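Local coordinates for glycerol-3-phosphate dehydrogenase [NAD(+)] (Dunaliella salina, PDB 6IUY), which probably catalyses the NAD-linked interconversion of sn-glycerol 3-phosphate and dihydroxyacetone phosphate, and carries a second, phosphatase-like domain that enables direct conversion to glycerol, at residues Lys464-Gly476 and Leu520-Glu534. Numbering follows the deposited sequence.
With 13P (1,3-dihydroxyacetonephosphate), chain D; NAD (nicotinamide-adenine-dinucleotide), chain C.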
# COMPACT_ATOMS: atom_id res chain seq x y z
N LYS A 464 -5.36 -13.04 1.11
CA LYS A 464 -5.22 -12.53 2.46
C LYS A 464 -5.76 -13.49 3.52
O LYS A 464 -5.37 -13.39 4.70
CB LYS A 464 -5.90 -11.16 2.56
CG LYS A 464 -6.98 -11.04 3.59
CD LYS A 464 -8.24 -11.73 3.19
CE LYS A 464 -9.33 -11.27 4.13
NZ LYS A 464 -10.48 -12.19 4.25
N ASN A 465 -6.62 -14.42 3.12
CA ASN A 465 -7.16 -15.42 4.06
C ASN A 465 -6.11 -16.46 4.38
O ASN A 465 -6.17 -17.09 5.42
CB ASN A 465 -8.41 -16.12 3.50
CG ASN A 465 -9.67 -15.30 3.69
OD1 ASN A 465 -9.80 -14.56 4.66
ND2 ASN A 465 -10.60 -15.41 2.74
N ILE A 466 -5.17 -16.67 3.47
CA ILE A 466 -4.02 -17.51 3.82
C ILE A 466 -3.22 -16.84 4.95
O ILE A 466 -2.94 -17.46 5.97
CB ILE A 466 -3.06 -17.75 2.64
CG1 ILE A 466 -3.75 -18.46 1.48
CG2 ILE A 466 -1.81 -18.54 3.12
CD1 ILE A 466 -2.82 -18.66 0.26
N VAL A 467 -2.86 -15.57 4.77
CA VAL A 467 -2.10 -14.83 5.79
C VAL A 467 -2.85 -14.79 7.11
O VAL A 467 -2.23 -14.83 8.17
CB VAL A 467 -1.78 -13.35 5.36
CG1 VAL A 467 -0.91 -12.67 6.39
CG2 VAL A 467 -1.09 -13.32 4.00
N ALA A 468 -4.18 -14.71 7.07
CA ALA A 468 -4.96 -14.66 8.31
C ALA A 468 -4.87 -15.99 9.07
O ALA A 468 -4.93 -15.99 10.31
CB ALA A 468 -6.43 -14.30 8.04
N VAL A 469 -4.73 -17.10 8.35
CA VAL A 469 -4.47 -18.39 9.00
C VAL A 469 -3.11 -18.33 9.69
O VAL A 469 -2.99 -18.67 10.87
CB VAL A 469 -4.52 -19.57 7.99
CG1 VAL A 469 -3.99 -20.88 8.63
CG2 VAL A 469 -5.96 -19.79 7.52
N GLY A 470 -2.10 -17.86 8.97
CA GLY A 470 -0.78 -17.72 9.55
C GLY A 470 -0.81 -16.82 10.77
O GLY A 470 -0.21 -17.14 11.78
N ALA A 471 -1.51 -15.70 10.67
CA ALA A 471 -1.63 -14.76 11.78
C ALA A 471 -2.23 -15.42 13.01
O ALA A 471 -1.80 -15.15 14.13
CB ALA A 471 -2.48 -13.55 11.38
N GLY A 472 -3.25 -16.26 12.80
CA GLY A 472 -3.89 -16.96 13.90
C GLY A 472 -3.06 -18.11 14.46
O GLY A 472 -3.19 -18.46 15.63
N ILE A 473 -2.22 -18.74 13.64
CA ILE A 473 -1.29 -19.73 14.17
C ILE A 473 -0.32 -19.00 15.11
O ILE A 473 -0.04 -19.47 16.20
CB ILE A 473 -0.51 -20.45 13.07
CG1 ILE A 473 -1.45 -21.33 12.24
CG2 ILE A 473 0.58 -21.31 13.67
CD1 ILE A 473 -0.81 -21.87 10.98
N GLY A 474 0.14 -17.82 14.69
CA GLY A 474 0.91 -16.94 15.56
C GLY A 474 0.24 -16.69 16.89
O GLY A 474 0.85 -16.89 17.94
N ASP A 475 -1.02 -16.26 16.85
CA ASP A 475 -1.78 -15.98 18.05
C ASP A 475 -1.87 -17.20 18.96
O ASP A 475 -1.81 -17.08 20.18
CB ASP A 475 -3.20 -15.52 17.70
CG ASP A 475 -3.27 -14.08 17.20
OD1 ASP A 475 -2.29 -13.33 17.37
OD2 ASP A 475 -4.32 -13.69 16.64
N GLY A 476 -2.05 -18.37 18.35
CA GLY A 476 -2.19 -19.60 19.10
C GLY A 476 -0.89 -19.93 19.81
O GLY A 476 -0.91 -20.45 20.92
N LEU A 520 -6.39 -7.35 4.95
CA LEU A 520 -5.44 -8.29 5.54
C LEU A 520 -5.35 -8.10 7.06
O LEU A 520 -5.22 -9.07 7.83
CB LEU A 520 -4.07 -8.10 4.89
CG LEU A 520 -2.87 -8.82 5.49
CD1 LEU A 520 -2.96 -10.31 5.24
CD2 LEU A 520 -1.59 -8.25 4.91
N ILE A 521 -5.47 -6.85 7.48
CA ILE A 521 -5.36 -6.47 8.89
C ILE A 521 -6.60 -6.87 9.68
O ILE A 521 -6.52 -7.60 10.68
CB ILE A 521 -5.12 -4.95 9.01
CG1 ILE A 521 -3.73 -4.59 8.48
CG2 ILE A 521 -5.28 -4.48 10.47
CD1 ILE A 521 -3.40 -3.08 8.56
N ALA A 522 -7.76 -6.40 9.22
CA ALA A 522 -9.04 -6.75 9.84
C ALA A 522 -9.20 -8.25 9.94
O ALA A 522 -9.65 -8.76 10.96
CB ALA A 522 -10.22 -6.15 9.05
N SER A 523 -8.83 -8.97 8.89
CA SER A 523 -9.00 -10.43 8.91
C SER A 523 -7.97 -11.13 9.76
O SER A 523 -8.22 -12.24 10.27
CB SER A 523 -8.95 -10.97 7.48
OG SER A 523 -9.92 -10.28 6.71
N SER A 524 -6.80 -10.51 9.91
CA SER A 524 -5.73 -11.07 10.73
C SER A 524 -5.97 -10.77 12.19
O SER A 524 -5.49 -11.48 13.06
CB SER A 524 -4.36 -10.54 10.28
OG SER A 524 -4.10 -10.98 8.96
N TYR A 525 -6.76 -9.73 12.47
CA TYR A 525 -7.05 -9.42 13.86
C TYR A 525 -8.50 -9.73 14.27
O TYR A 525 -8.78 -9.89 15.45
CB TYR A 525 -6.71 -7.95 14.17
CG TYR A 525 -5.20 -7.72 14.30
CD1 TYR A 525 -4.39 -7.59 13.18
CD2 TYR A 525 -4.59 -7.67 15.56
CE1 TYR A 525 -3.01 -7.40 13.30
CE2 TYR A 525 -3.22 -7.48 15.69
CZ TYR A 525 -2.45 -7.34 14.56
OH TYR A 525 -1.09 -7.15 14.70
N GLY A 526 -9.42 -9.85 13.32
CA GLY A 526 -10.81 -10.03 13.71
C GLY A 526 -11.64 -11.02 12.91
O GLY A 526 -12.85 -11.01 13.00
N GLY A 527 -11.00 -11.88 12.12
CA GLY A 527 -11.77 -12.72 11.21
C GLY A 527 -11.91 -14.16 11.67
O GLY A 527 -11.39 -14.55 12.73
N ARG A 528 -12.63 -14.95 10.89
CA ARG A 528 -12.94 -16.31 11.30
C ARG A 528 -11.75 -17.20 11.11
O ARG A 528 -11.58 -18.16 11.86
CB ARG A 528 -14.16 -16.85 10.52
CG ARG A 528 -15.41 -16.01 10.74
CD ARG A 528 -16.50 -16.31 9.71
NE ARG A 528 -16.05 -16.12 8.32
CZ ARG A 528 -16.82 -16.36 7.25
NH1 ARG A 528 -18.06 -16.78 7.41
NH2 ARG A 528 -16.34 -16.18 6.04
N ASN A 529 -10.94 -16.91 10.09
CA ASN A 529 -9.75 -17.70 9.79
C ASN A 529 -8.71 -17.61 10.89
O ASN A 529 -8.11 -18.63 11.28
CB ASN A 529 -9.12 -17.26 8.47
CG ASN A 529 -9.92 -17.72 7.26
OD1 ASN A 529 -10.03 -18.93 7.00
ND2 ASN A 529 -10.45 -16.76 6.51
N ARG A 530 -8.50 -16.40 11.38
CA ARG A 530 -7.61 -16.14 12.53
C ARG A 530 -8.13 -16.86 13.74
O ARG A 530 -7.37 -17.44 14.51
CB ARG A 530 -7.51 -14.64 12.84
CG ARG A 530 -6.61 -14.27 14.02
CD ARG A 530 -7.17 -13.14 14.85
NE ARG A 530 -8.15 -13.63 15.81
CZ ARG A 530 -7.85 -14.39 16.85
NH1 ARG A 530 -6.58 -14.77 17.05
NH2 ARG A 530 -8.80 -14.80 17.68
N ARG A 531 -9.45 -16.80 13.93
CA ARG A 531 -10.05 -17.30 15.16
C ARG A 531 -9.92 -18.81 15.26
O ARG A 531 -9.56 -19.35 16.32
CB ARG A 531 -11.51 -16.90 15.24
CG ARG A 531 -12.17 -17.32 16.55
CD ARG A 531 -13.67 -17.06 16.53
NE ARG A 531 -14.35 -18.03 17.38
CZ ARG A 531 -15.48 -18.65 17.06
NH1 ARG A 531 -16.08 -18.38 15.91
NH2 ARG A 531 -16.02 -19.52 17.90
N VAL A 532 -10.20 -19.50 14.16
CA VAL A 532 -10.10 -20.94 14.12
C VAL A 532 -8.66 -21.44 14.14
O VAL A 532 -8.38 -22.51 14.69
CB VAL A 532 -10.78 -21.53 12.87
CG1 VAL A 532 -10.57 -23.04 12.83
CG2 VAL A 532 -12.26 -21.17 12.87
N ALA A 533 -7.78 -20.71 13.46
CA ALA A 533 -6.40 -21.12 13.36
C ALA A 533 -5.73 -20.96 14.72
O ALA A 533 -4.91 -21.78 15.10
CB ALA A 533 -5.68 -20.31 12.29
N GLU A 534 -6.11 -19.93 15.47
CA GLU A 534 -5.65 -19.77 16.85
C GLU A 534 -5.98 -21.02 17.66
O GLU A 534 -5.10 -21.61 18.30
CB GLU A 534 -6.27 -18.54 17.50
CG GLU A 534 -6.02 -18.42 19.03
CD GLU A 534 -6.51 -17.09 19.59
OE1 GLU A 534 -7.73 -16.83 19.59
OE2 GLU A 534 -5.68 -16.28 20.02
P 13P D . -12.77 -14.45 7.63
O1P 13P D . -12.15 -13.24 6.98
O2P 13P D . -13.77 -13.93 8.62
O3P 13P D . -11.67 -15.23 8.30
O1 13P D . -13.54 -15.45 6.65
C1 13P D . -13.46 -15.36 5.24
C2 13P D . -13.75 -13.93 4.92
O2 13P D . -14.50 -13.29 5.63
C3 13P D . -13.12 -13.26 3.73
O3 13P D . -12.77 -11.94 4.09
PA NAD C . -20.91 -18.28 5.28
O1A NAD C . -21.78 -17.63 6.27
O2A NAD C . -19.45 -18.40 5.70
O5B NAD C . -21.43 -19.80 4.98
C5B NAD C . -22.80 -20.15 5.21
C4B NAD C . -23.48 -20.50 3.86
O4B NAD C . -22.97 -21.60 3.38
C3B NAD C . -24.96 -20.83 4.11
O3B NAD C . -25.79 -19.84 3.73
C2B NAD C . -25.21 -22.09 3.25
O2B NAD C . -26.49 -21.89 2.49
C1B NAD C . -24.18 -22.15 2.48
N9A NAD C . -23.96 -23.49 2.11
C8A NAD C . -23.71 -24.56 2.89
N7A NAD C . -23.57 -25.63 2.08
C5A NAD C . -23.76 -25.23 0.80
C6A NAD C . -23.74 -25.91 -0.41
N6A NAD C . -23.52 -27.30 -0.60
N1A NAD C . -23.94 -25.25 -1.56
C2A NAD C . -24.17 -23.90 -1.52
N3A NAD C . -24.20 -23.24 -0.34
C4A NAD C . -23.99 -23.91 0.81
O3 NAD C . -21.01 -17.44 3.92
PN NAD C . -20.66 -15.89 3.70
O1N NAD C . -20.37 -15.21 5.03
O2N NAD C . -21.79 -15.17 3.01
O5D NAD C . -19.32 -15.84 2.86
C5D NAD C . -19.30 -16.23 1.50
C4D NAD C . -18.13 -15.49 0.84
O4D NAD C . -18.05 -14.25 1.30
C3D NAD C . -16.83 -16.17 1.24
O3D NAD C . -16.08 -16.34 0.14
C2D NAD C . -16.14 -15.19 2.22
O2D NAD C . -14.68 -15.44 2.15
C1D NAD C . -16.52 -14.01 1.80
N1N NAD C . -16.53 -12.96 2.80
C2N NAD C . -17.02 -13.16 4.07
C3N NAD C . -17.02 -12.11 4.99
C7N NAD C . -17.55 -12.38 6.42
O7N NAD C . -17.31 -11.60 7.32
N7N NAD C . -18.35 -13.56 6.65
C4N NAD C . -16.53 -10.87 4.65
C5N NAD C . -16.07 -10.66 3.37
C6N NAD C . -16.08 -11.71 2.45
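Asp-475 OD2 takes two salt bridges: Arg-530 NH1 meets its anti side at 2.5 Å, and Lys-484 NZ is the other partner. This network ties helix 464-476 to helix 528-534 in the helical C-terminal domain of the dehydrogenase, at the end of the contact remote from the substrate. Arg-530 gets there by setting CG anti to the backbone N (chi1 180°) and then bending twice, which brings NH2 to 3.0 Å from Glu-534 OE1; the oxygen lies in the guanidinium plane, while NH2 stands above the plane of the carboxylate. An alanine here would remove the cation shared by Asp-475 and Glu-534, and would probably leave Glu-534 OE1 without its mate and Asp-475 leaning on Lys-484, with the two nearby carboxylates less well screened from each other.

The axes of 464-476 and 528-534 cross at 39° and come within 7.0 Å, an approach that Gly-472 permits: its CA rests against Arg-530 O in a CA-H...O contact, where a CB would clash. Ala-533 CB fits beside Val-469 O, 3.5 Å away. Farther along, Leu-520 CD1 presses tightly on Val-467 CB and CG1, across that side chain.

At the substrate end, Gly-527 occupies the N-cap position of helix 528-534, whose opening amides face the phosphate of dihydroxyacetone phosphate: Arg-528 N gives an almost straight bond (170°) to O2P, and Asn-529 N reaches O3P at 2.6 Å. Asn-529 OD1 is bonded to Gly-564 N, while its ND2 lies 2.9 Å from Asn-465 OD1. Arg-528 bridges the ligands: NE and NH2 both donate to substrate O1, NH1 bonds NAD O2A at 2.7 Å, and the nicotinamide N7N sits over one guanidinium face.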